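Local coordinates for signal recognition particle subunit SRP68 (Chaetomium thermophilum, PDB 4P3G), which binds the RNA of the signal recognition particle through this domain and probably takes part in targeting secretory and membrane proteins to the endoplasmic reticulum, at residues I109-E114 and A152-K157; L140-Y145 and I173-L177; Y167-R171 and I194-M198. One frame throughout, in Å; residues are numbered along the deposited sequence.

Contact 1 of 3, residues I109-E114 and A152-K157; sequences IVSRLE and AALFEK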
loop_
_atom_site.group_PDB
_atom_site.type_symbol
_atom_site.label_atom_id
_atom_site.label_comp_id
_atom_site.label_asym_id
_atom_site.label_seq_id
_atom_site.Cartn_x
_atom_site.Cartn_y
_atom_site.Cartn_z
ATOM N N ILE A 109 -12.222 31.138 -2.306
ATOM C CA ILE A 109 -11.196 30.439 -1.549
ATOM C C ILE A 109 -10.180 29.796 -2.486
ATOM O O ILE A 109 -8.983 29.897 -2.280
ATOM C CB ILE A 109 -11.824 29.375 -0.655
ATOM C CG1 ILE A 109 -12.551 30.074 0.491
ATOM C CG2 ILE A 109 -10.765 28.472 -0.096
ATOM C CD1 ILE A 109 -13.210 29.137 1.441
ATOM N N VAL A 110 -10.668 29.153 -3.531
ATOM C CA VAL A 110 -9.791 28.530 -4.495
ATOM C C VAL A 110 -8.965 29.575 -5.244
ATOM O O VAL A 110 -7.766 29.371 -5.429
ATOM C CB VAL A 110 -10.579 27.649 -5.456
ATOM C CG1 VAL A 110 -9.723 27.271 -6.646
ATOM C CG2 VAL A 110 -11.056 26.394 -4.722
ATOM N N SER A 111 -9.589 30.702 -5.618
ATOM C CA SER A 111 -8.908 31.836 -6.288
ATOM C C SER A 111 -7.685 32.329 -5.550
ATOM O O SER A 111 -6.684 32.688 -6.163
ATOM C CB SER A 111 -9.830 33.034 -6.426
ATOM O OG SER A 111 -10.864 32.798 -7.334
ATOM N N ARG A 112 -7.809 32.389 -4.230
ATOM C CA ARG A 112 -6.768 32.880 -3.357
ATOM C C ARG A 112 -5.608 31.942 -3.391
ATOM O O ARG A 112 -4.473 32.339 -3.649
ATOM C CB ARG A 112 -7.268 33.021 -1.914
ATOM C CG ARG A 112 -7.749 34.410 -1.504
ATOM C CD ARG A 112 -8.454 35.122 -2.638
ATOM N NE ARG A 112 -7.557 36.037 -3.341
ATOM C CZ ARG A 112 -7.799 36.515 -4.556
ATOM N NH1 ARG A 112 -8.909 36.156 -5.205
ATOM N NH2 ARG A 112 -6.927 37.341 -5.123
ATOM N N LEU A 113 -5.910 30.678 -3.143
ATOM C CA LEU A 113 -4.900 29.636 -3.163
ATOM C C LEU A 113 -4.215 29.502 -4.519
ATOM O O LEU A 113 -3.003 29.335 -4.586
ATOM C CB LEU A 113 -5.545 28.323 -2.778
ATOM C CG LEU A 113 -6.006 28.228 -1.336
ATOM C CD1 LEU A 113 -6.700 26.905 -1.201
ATOM C CD2 LEU A 113 -4.820 28.295 -0.415
ATOM N N GLU A 114 -4.989 29.578 -5.596
ATOM C CA GLU A 114 -4.411 29.436 -6.923
ATOM C C GLU A 114 -3.474 30.622 -7.187
ATOM O O GLU A 114 -2.433 30.482 -7.828
ATOM C CB GLU A 114 -5.500 29.322 -8.000
ATOM C CG GLU A 114 -6.380 28.083 -7.911
ATOM C CD GLU A 114 -7.418 28.002 -9.050
ATOM O OE1 GLU A 114 -7.738 29.043 -9.661
ATOM O OE2 GLU A 114 -7.950 26.898 -9.326
ATOM N N ALA A 152 -2.800 22.529 -1.939
ATOM C CA ALA A 152 -3.896 23.103 -1.169
ATOM C C ALA A 152 -4.992 23.617 -2.093
ATOM O O ALA A 152 -6.186 23.430 -1.849
ATOM C CB ALA A 152 -3.385 24.222 -0.301
ATOM N N ALA A 153 -4.583 24.271 -3.169
ATOM C CA ALA A 153 -5.558 24.833 -4.070
ATOM C C ALA A 153 -6.438 23.744 -4.687
ATOM O O ALA A 153 -7.660 23.846 -4.623
ATOM C CB ALA A 153 -4.867 25.662 -5.137
ATOM N N LEU A 154 -5.835 22.687 -5.236
ATOM C CA LEU A 154 -6.613 21.630 -5.901
ATOM C C LEU A 154 -7.419 20.803 -4.898
ATOM O O LEU A 154 -8.518 20.314 -5.195
ATOM C CB LEU A 154 -5.708 20.730 -6.722
ATOM C CG LEU A 154 -4.992 21.384 -7.903
ATOM C CD1 LEU A 154 -3.771 20.546 -8.285
ATOM C CD2 LEU A 154 -5.946 21.584 -9.083
ATOM N N PHE A 155 -6.879 20.664 -3.700
ATOM C CA PHE A 155 -7.606 19.994 -2.630
ATOM C C PHE A 155 -8.927 20.743 -2.295
ATOM O O PHE A 155 -9.966 20.109 -2.081
ATOM C CB PHE A 155 -6.706 19.913 -1.408
ATOM C CG PHE A 155 -7.310 19.211 -0.250
ATOM C CD1 PHE A 155 -8.124 19.913 0.646
ATOM C CD2 PHE A 155 -7.028 17.871 -0.000
ATOM C CE1 PHE A 155 -8.692 19.277 1.753
ATOM C CE2 PHE A 155 -7.581 17.215 1.110
ATOM C CZ PHE A 155 -8.417 17.919 1.987
ATOM N N GLU A 156 -8.883 22.080 -2.251
ATOM C CA GLU A 156 -10.071 22.882 -1.977
ATOM C C GLU A 156 -11.073 22.851 -3.142
ATOM O O GLU A 156 -12.292 22.940 -2.947
ATOM C CB GLU A 156 -9.671 24.315 -1.669
ATOM C CG GLU A 156 -9.029 24.479 -0.300
ATOM C CD GLU A 156 -9.904 23.996 0.834
ATOM O OE1 GLU A 156 -11.105 24.348 0.832
ATOM O OE2 GLU A 156 -9.390 23.268 1.722
ATOM N N LYS A 157 -10.546 22.733 -4.353
ATOM C CA LYS A 157 -11.352 22.634 -5.558
ATOM C C LYS A 157 -11.956 21.236 -5.658
ATOM O O LYS A 157 -12.774 20.958 -6.539
ATOM C CB LYS A 157 -10.473 22.899 -6.770
ATOM C CG LYS A 157 -11.185 23.300 -8.046
ATOM C CD LYS A 157 -10.145 23.819 -9.050
ATOM C CE LYS A 157 -10.770 24.403 -10.296
ATOM N NZ LYS A 157 -9.690 24.949 -11.164
#
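Leu113 lies against Ala152, Ala153 and Glu156 where helix 103-128 runs almost antiparallel to helix 136-156, the next in this all-helical RNA-binding domain, at 163° and with axes only 8.5 Å apart. Ala153 suits so close an approach: its methyl CB is small enough to let the backbones come together where it meets CB of Leu113 at 3.6 Å. The leucine then reaches across: with CG beside the backbone N and anti to the carbonyl carbon (chi1 -68°), its CD1 comes to rest 3.5 Å from CG of Glu156. Val110, a compact beta-branched residue, extends the apolar strip; its CG2 branch sits 3.7 Å from the backbone N of Lys157. Glu156 is buried, yet it meets Leu113 and Val110 chiefly through its aliphatic stem, CB and CG. The chain bends at chi2, and OE2 forms a salt bridge with Lys91, which probably offsets the charge of the buried carboxylate.

The outer flank is looser and polar. The extended side chains of Glu114 and Lys157 cross at about a right angle, and the ammonium NZ of Lys157 meets OE2 of Glu114 at 3.2 Å, nearly along the C-O axis, in a single salt-bridge hydrogen bond. A phosphate ion, probably from the crystallisation liquor, also lies near the Glu114 side chain. Long charged chains fit this margin because their methylenes border the core while their ends stay near water. On the buried flank, helix 71-93 packs on Ile109 and Leu113 through Met90 and Ala87, while Ala152 leans on Tyr167 of helix 160-181.

Contact 2 of 3, residues L140-Y145 and I173-L177; sequences LDARAY and IYTAL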
loop_
_atom_site.group_PDB
_atom_site.type_symbol
_atom_site.label_atom_id
_atom_site.label_comp_id
_atom_site.label_asym_id
_atom_site.label_seq_id
_atom_site.Cartn_x
_atom_site.Cartn_y
_atom_site.Cartn_z
ATOM N N LEU A 140 15.191 23.351 -4.284
ATOM C CA LEU A 140 14.298 22.243 -3.951
ATOM C C LEU A 140 13.233 22.718 -2.972
ATOM O O LEU A 140 12.047 22.428 -3.124
ATOM C CB LEU A 140 15.084 21.091 -3.330
ATOM C CG LEU A 140 16.043 20.267 -4.197
ATOM C CD1 LEU A 140 16.867 19.348 -3.314
ATOM C CD2 LEU A 140 15.325 19.468 -5.288
ATOM N N ASP A 141 13.678 23.445 -1.957
ATOM C CA ASP A 141 12.799 23.959 -0.929
ATOM C C ASP A 141 11.686 24.819 -1.519
ATOM O O ASP A 141 10.518 24.605 -1.261
ATOM C CB ASP A 141 13.624 24.791 0.049
ATOM C CG ASP A 141 12.843 25.192 1.288
ATOM O OD1 ASP A 141 11.726 24.676 1.463
ATOM O OD2 ASP A 141 13.336 26.037 2.074
ATOM N N ALA A 142 12.063 25.764 -2.359
ATOM C CA ALA A 142 11.115 26.628 -3.020
ATOM C C ALA A 142 10.095 25.808 -3.765
ATOM O O ALA A 142 8.880 26.051 -3.687
ATOM C CB ALA A 142 11.832 27.563 -3.978
ATOM N N ARG A 143 10.595 24.818 -4.481
ATOM C CA ARG A 143 9.705 24.018 -5.272
ATOM C C ARG A 143 8.715 23.185 -4.444
ATOM O O ARG A 143 7.541 23.083 -4.821
ATOM C CB ARG A 143 10.439 23.099 -6.178
ATOM C CG ARG A 143 9.415 22.473 -7.000
ATOM C CD ARG A 143 10.190 21.862 -7.970
ATOM N NE ARG A 143 9.497 21.230 -9.066
ATOM C CZ ARG A 143 10.261 20.616 -9.961
ATOM N NH1 ARG A 143 11.585 20.628 -9.759
ATOM N NH2 ARG A 143 9.772 19.995 -11.002
ATOM N N ALA A 144 9.173 22.625 -3.320
ATOM C CA ALA A 144 8.278 21.920 -2.400
ATOM C C ALA A 144 7.161 22.883 -1.953
ATOM O O ALA A 144 5.966 22.566 -2.068
ATOM C CB ALA A 144 9.046 21.371 -1.183
ATOM N N TYR A 145 7.558 24.077 -1.521
ATOM C CA TYR A 145 6.599 25.080 -1.078
ATOM C C TYR A 145 5.588 25.394 -2.181
ATOM O O TYR A 145 4.388 25.546 -1.918
ATOM C CB TYR A 145 7.310 26.361 -0.659
ATOM C CG TYR A 145 6.380 27.481 -0.245
ATOM C CD1 TYR A 145 5.532 27.353 0.857
ATOM C CD2 TYR A 145 6.335 28.660 -0.975
ATOM C CE1 TYR A 145 4.684 28.382 1.221
ATOM C CE2 TYR A 145 5.494 29.687 -0.621
ATOM C CZ TYR A 145 4.670 29.551 0.474
ATOM O OH TYR A 145 3.838 30.594 0.809
ATOM N N ILE A 173 10.190 15.674 -1.719
ATOM C CA ILE A 173 11.228 16.654 -1.465
ATOM C C ILE A 173 11.350 16.958 0.022
ATOM O O ILE A 173 12.456 16.957 0.569
ATOM C CB ILE A 173 10.950 17.936 -2.241
ATOM C CG1 ILE A 173 10.961 17.630 -3.746
ATOM C CG2 ILE A 173 11.965 19.035 -1.890
ATOM C CD1 ILE A 173 10.864 18.855 -4.615
ATOM N N TYR A 174 10.221 17.183 0.693
ATOM C CA TYR A 174 10.264 17.495 2.123
ATOM C C TYR A 174 10.799 16.355 2.972
ATOM O O TYR A 174 11.545 16.568 3.928
ATOM C CB TYR A 174 8.909 17.909 2.632
ATOM C CG TYR A 174 8.564 19.348 2.398
ATOM C CD1 TYR A 174 9.494 20.370 2.604
ATOM C CD2 TYR A 174 7.303 19.682 1.949
ATOM C CE1 TYR A 174 9.142 21.675 2.387
ATOM C CE2 TYR A 174 6.951 20.955 1.733
ATOM C CZ TYR A 174 7.857 21.960 1.953
ATOM O OH TYR A 174 7.423 23.236 1.692
ATOM N N THR A 175 10.450 15.136 2.594
ATOM C CA THR A 175 10.944 13.994 3.330
ATOM C C THR A 175 12.450 13.969 3.275
ATOM O O THR A 175 13.115 13.611 4.249
ATOM C CB THR A 175 10.367 12.689 2.794
ATOM O OG1 THR A 175 8.967 12.637 3.109
ATOM C CG2 THR A 175 11.053 11.537 3.433
ATOM N N ALA A 176 12.990 14.392 2.137
ATOM C CA ALA A 176 14.429 14.460 2.013
ATOM C C ALA A 176 15.004 15.591 2.869
ATOM O O ALA A 176 15.948 15.359 3.639
ATOM C CB ALA A 176 14.825 14.626 0.553
ATOM N N LEU A 177 14.386 16.778 2.780
ATOM C CA LEU A 177 14.841 17.973 3.513
ATOM C C LEU A 177 14.703 17.806 5.016
ATOM O O LEU A 177 15.467 18.379 5.793
ATOM C CB LEU A 177 14.053 19.220 3.090
ATOM C CG LEU A 177 14.296 19.781 1.691
ATOM C CD1 LEU A 177 13.321 20.882 1.358
ATOM C CD2 LEU A 177 15.708 20.291 1.566
#
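Ala144 and Tyr174 meet inside the antiparallel hairpin of helices 136-156 and 160-181 in the RNA-binding domain, whose fold is tetratricopeptide-like; the short segments cross at 135°. CB of Ala144 lies over one face of the Tyr174 ring, 3.5 Å from its centroid and 16° off the ring normal, a CH-pi contact. Alanine suits the place, since its methyl presents little bulk to the ring, and the tyrosine's OH passes on beside the backbone of Tyr145. Next to the ring is Ile173; its CG2 branch, which lies anti to the backbone N, meets both CB of Leu140 (4.0 Å) and CB of Ala144 (3.8 Å). A turn further on, CD1 of Leu177 touches CA of Asp141 at 3.9 Å. The buried Asp141 carboxylate is not left to this apolar surface: OD1 is hydrogen-bonded to the Thr11 hydroxyl, and OD2 takes a weak bond from the backbone N of Ile10.

Helix 10-21 thus covers one flank of the hairpin. Tyr145 extends toward helix 71-93, where its hydroxyl bonds to Glu81; Tyr174 also packs on helix 186-205, and Leu140 and Leu177 meet a second subunit.

Contact 3 of 3, residues Y167-R171 and I194-M198; sequences YAICR and IDPSM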
loop_
_atom_site.group_PDB
_atom_site.type_symbol
_atom_site.label_atom_id
_atom_site.label_comp_id
_atom_site.label_asym_id
_atom_site.label_seq_id
_atom_site.Cartn_x
_atom_site.Cartn_y
_atom_site.Cartn_z
ATOM N N TYR A 167 0.995 17.170 -4.115
ATOM C CA TYR A 167 1.407 16.779 -2.779
ATOM C C TYR A 167 2.489 15.707 -2.803
ATOM O O TYR A 167 3.351 15.653 -1.910
ATOM C CB TYR A 167 0.191 16.295 -1.993
ATOM C CG TYR A 167 -0.610 17.379 -1.328
ATOM C CD1 TYR A 167 0.007 18.356 -0.565
ATOM C CD2 TYR A 167 -1.984 17.441 -1.487
ATOM C CE1 TYR A 167 -0.718 19.346 0.057
ATOM C CE2 TYR A 167 -2.734 18.442 -0.873
ATOM C CZ TYR A 167 -2.096 19.392 -0.100
ATOM O OH TYR A 167 -2.836 20.395 0.509
ATOM N N ALA A 168 2.448 14.856 -3.827
ATOM C CA ALA A 168 3.461 13.827 -3.957
ATOM C C ALA A 168 4.804 14.502 -4.177
ATOM O O ALA A 168 5.784 14.150 -3.507
ATOM C CB ALA A 168 3.137 12.877 -5.095
ATOM N N ILE A 169 4.845 15.505 -5.065
ATOM C CA ILE A 169 6.102 16.198 -5.303
ATOM C C ILE A 169 6.629 16.785 -3.980
ATOM O O ILE A 169 7.767 16.527 -3.600
ATOM C CB ILE A 169 5.993 17.359 -6.305
ATOM C CG1 ILE A 169 5.448 16.934 -7.664
ATOM C CG2 ILE A 169 7.302 18.114 -6.386
ATOM C CD1 ILE A 169 6.250 15.945 -8.304
ATOM N N CYS A 170 5.815 17.552 -3.251
ATOM C CA CYS A 170 6.387 18.209 -2.076
ATOM C C CYS A 170 6.716 17.257 -0.930
ATOM O O CYS A 170 7.691 17.462 -0.199
ATOM C CB CYS A 170 5.543 19.384 -1.555
ATOM S SG CYS A 170 4.068 19.008 -0.658
ATOM N N ARG A 171 5.921 16.214 -0.777
ATOM C CA ARG A 171 6.214 15.242 0.248
ATOM C C ARG A 171 7.559 14.555 0.011
ATOM O O ARG A 171 8.349 14.347 0.949
ATOM C CB ARG A 171 5.134 14.175 0.299
ATOM C CG ARG A 171 5.501 13.060 1.251
ATOM C CD ARG A 171 4.320 12.228 1.506
ATOM N NE ARG A 171 4.401 11.592 2.802
ATOM C CZ ARG A 171 4.827 10.352 2.988
ATOM N NH1 ARG A 171 5.243 9.639 1.951
ATOM N NH2 ARG A 171 4.848 9.843 4.205
ATOM N N ILE A 194 0.790 17.670 5.086
ATOM C CA ILE A 194 0.938 16.927 3.865
ATOM C C ILE A 194 0.343 15.522 3.981
ATOM O O ILE A 194 -0.507 15.122 3.172
ATOM C CB ILE A 194 2.402 16.863 3.443
ATOM C CG1 ILE A 194 2.942 18.288 3.346
ATOM C CG2 ILE A 194 2.536 16.117 2.129
ATOM C CD1 ILE A 194 4.324 18.368 2.801
ATOM N N ASP A 195 0.769 14.776 4.989
ATOM C CA ASP A 195 0.268 13.412 5.132
ATOM C C ASP A 195 -1.265 13.348 5.281
ATOM O O ASP A 195 -1.922 12.604 4.541
ATOM C CB ASP A 195 1.029 12.675 6.240
ATOM C CG ASP A 195 2.446 12.284 5.809
ATOM O OD1 ASP A 195 2.834 12.617 4.677
ATOM O OD2 ASP A 195 3.202 11.706 6.615
ATOM N N PRO A 196 -1.852 14.145 6.199
ATOM C CA PRO A 196 -3.307 14.057 6.361
ATOM C C PRO A 196 -4.089 14.457 5.120
ATOM O O PRO A 196 -5.164 13.899 4.876
ATOM C CB PRO A 196 -3.587 15.023 7.497
ATOM C CG PRO A 196 -2.303 15.135 8.230
ATOM C CD PRO A 196 -1.237 14.995 7.234
ATOM N N SER A 197 -3.571 15.408 4.354
ATOM C CA SER A 197 -4.264 15.868 3.147
ATOM C C SER A 197 -4.246 14.771 2.115
ATOM O O SER A 197 -5.221 14.530 1.409
ATOM C CB SER A 197 -3.592 17.105 2.562
ATOM O OG SER A 197 -3.548 18.119 3.526
HETATM N N MSE A 198 -3.098 14.126 2.009
HETATM C CA MSE A 198 -2.943 13.096 1.020
HETATM C C MSE A 198 -3.841 11.917 1.360
HETATM O O MSE A 198 -4.517 11.383 0.480
HETATM C CB MSE A 198 -1.499 12.657 0.955
HETATM C CG MSE A 198 -0.571 13.725 0.397
HETATM SE SE MSE A 198 1.147 12.935 -0.083
HETATM C CE MSE A 198 0.606 12.253 -1.840
#
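Arg171 and Ile194 bring their CA atoms to 6.6 Å where helix 160-181 and helix 186-205 run antiparallel at 156°, with segment axes 10.5 Å apart, a wider spacing that larger side chains fill. Ile194 packs through two branches. Its CG2 rests 3.7 Å from CB of Arg171, and its CD1 reaches SG of Cys170 at 3.5 Å; a branched aliphatic chain can serve both neighbours at once, and the small, only weakly polar thiol packs against it. Tyr167 and Met198, the latter present as selenomethionine, slide past each other in opposite directions, CB of Tyr167 lying 3.6 Å from CG of Met198. The methionine then bends at its last torsion, bringing CE against the backbone of Ala168, whose short side chain does not bar its way. On the Tyr167 ring, CB of Ser197 makes an off-centre CH-pi contact, 4.2 Å from the centroid, while the serine hydroxyl turns to its own helix and bonds to the carbonyl of Thr193.

The pair belongs to the all-helical, tetratricopeptide-like core of this RNA-binding domain. Helix 186-205 is kinked here, since the N of Pro196 cannot donate to the preceding turn.

At the partly exposed margin, Arg171 extends with CG anti to the backbone N (chi1 173°), crossing Asp195 at about a right angle. NE donates to OD1 of Asp195 at 2.6 Å, on the syn side but tilted out of the carboxylate plane, and NH2 adds a weak bond to OD2. The guanidinium and carboxylate planes lie 49° apart, consistent with one firm bond and one weak. CD of Arg171 flanks the selenium of Met198, and Ile213 of a third subunit packs against both residues and Ala168. A leucine in place of this arginine would probably leave the Asp195 carboxylate without its partner charge and free to turn.

In the fold
Following the chain from the N terminus, contact 1 opens on helix 103-128 and closes on helix 136-156, with 37 residues between its segments. Contact 2 begins within that span, at 140-145, and closes only on helix 160-181, 27 residues on, so the two cross while sharing helix 136-156; they lie on opposite sides of the chain's centre. Contact 3 starts at 167-171, before contact 2 has closed, and ends on helix 186-205 after 22 residues; it crosses contact 2 but follows contact 1 in series. Four successive helices are thereby tied each to the next. Contact 3 also touches both others, through Phe155 CE2 against the backbone O of Ser197 and through Ile194 on Tyr174, making the packing continuous.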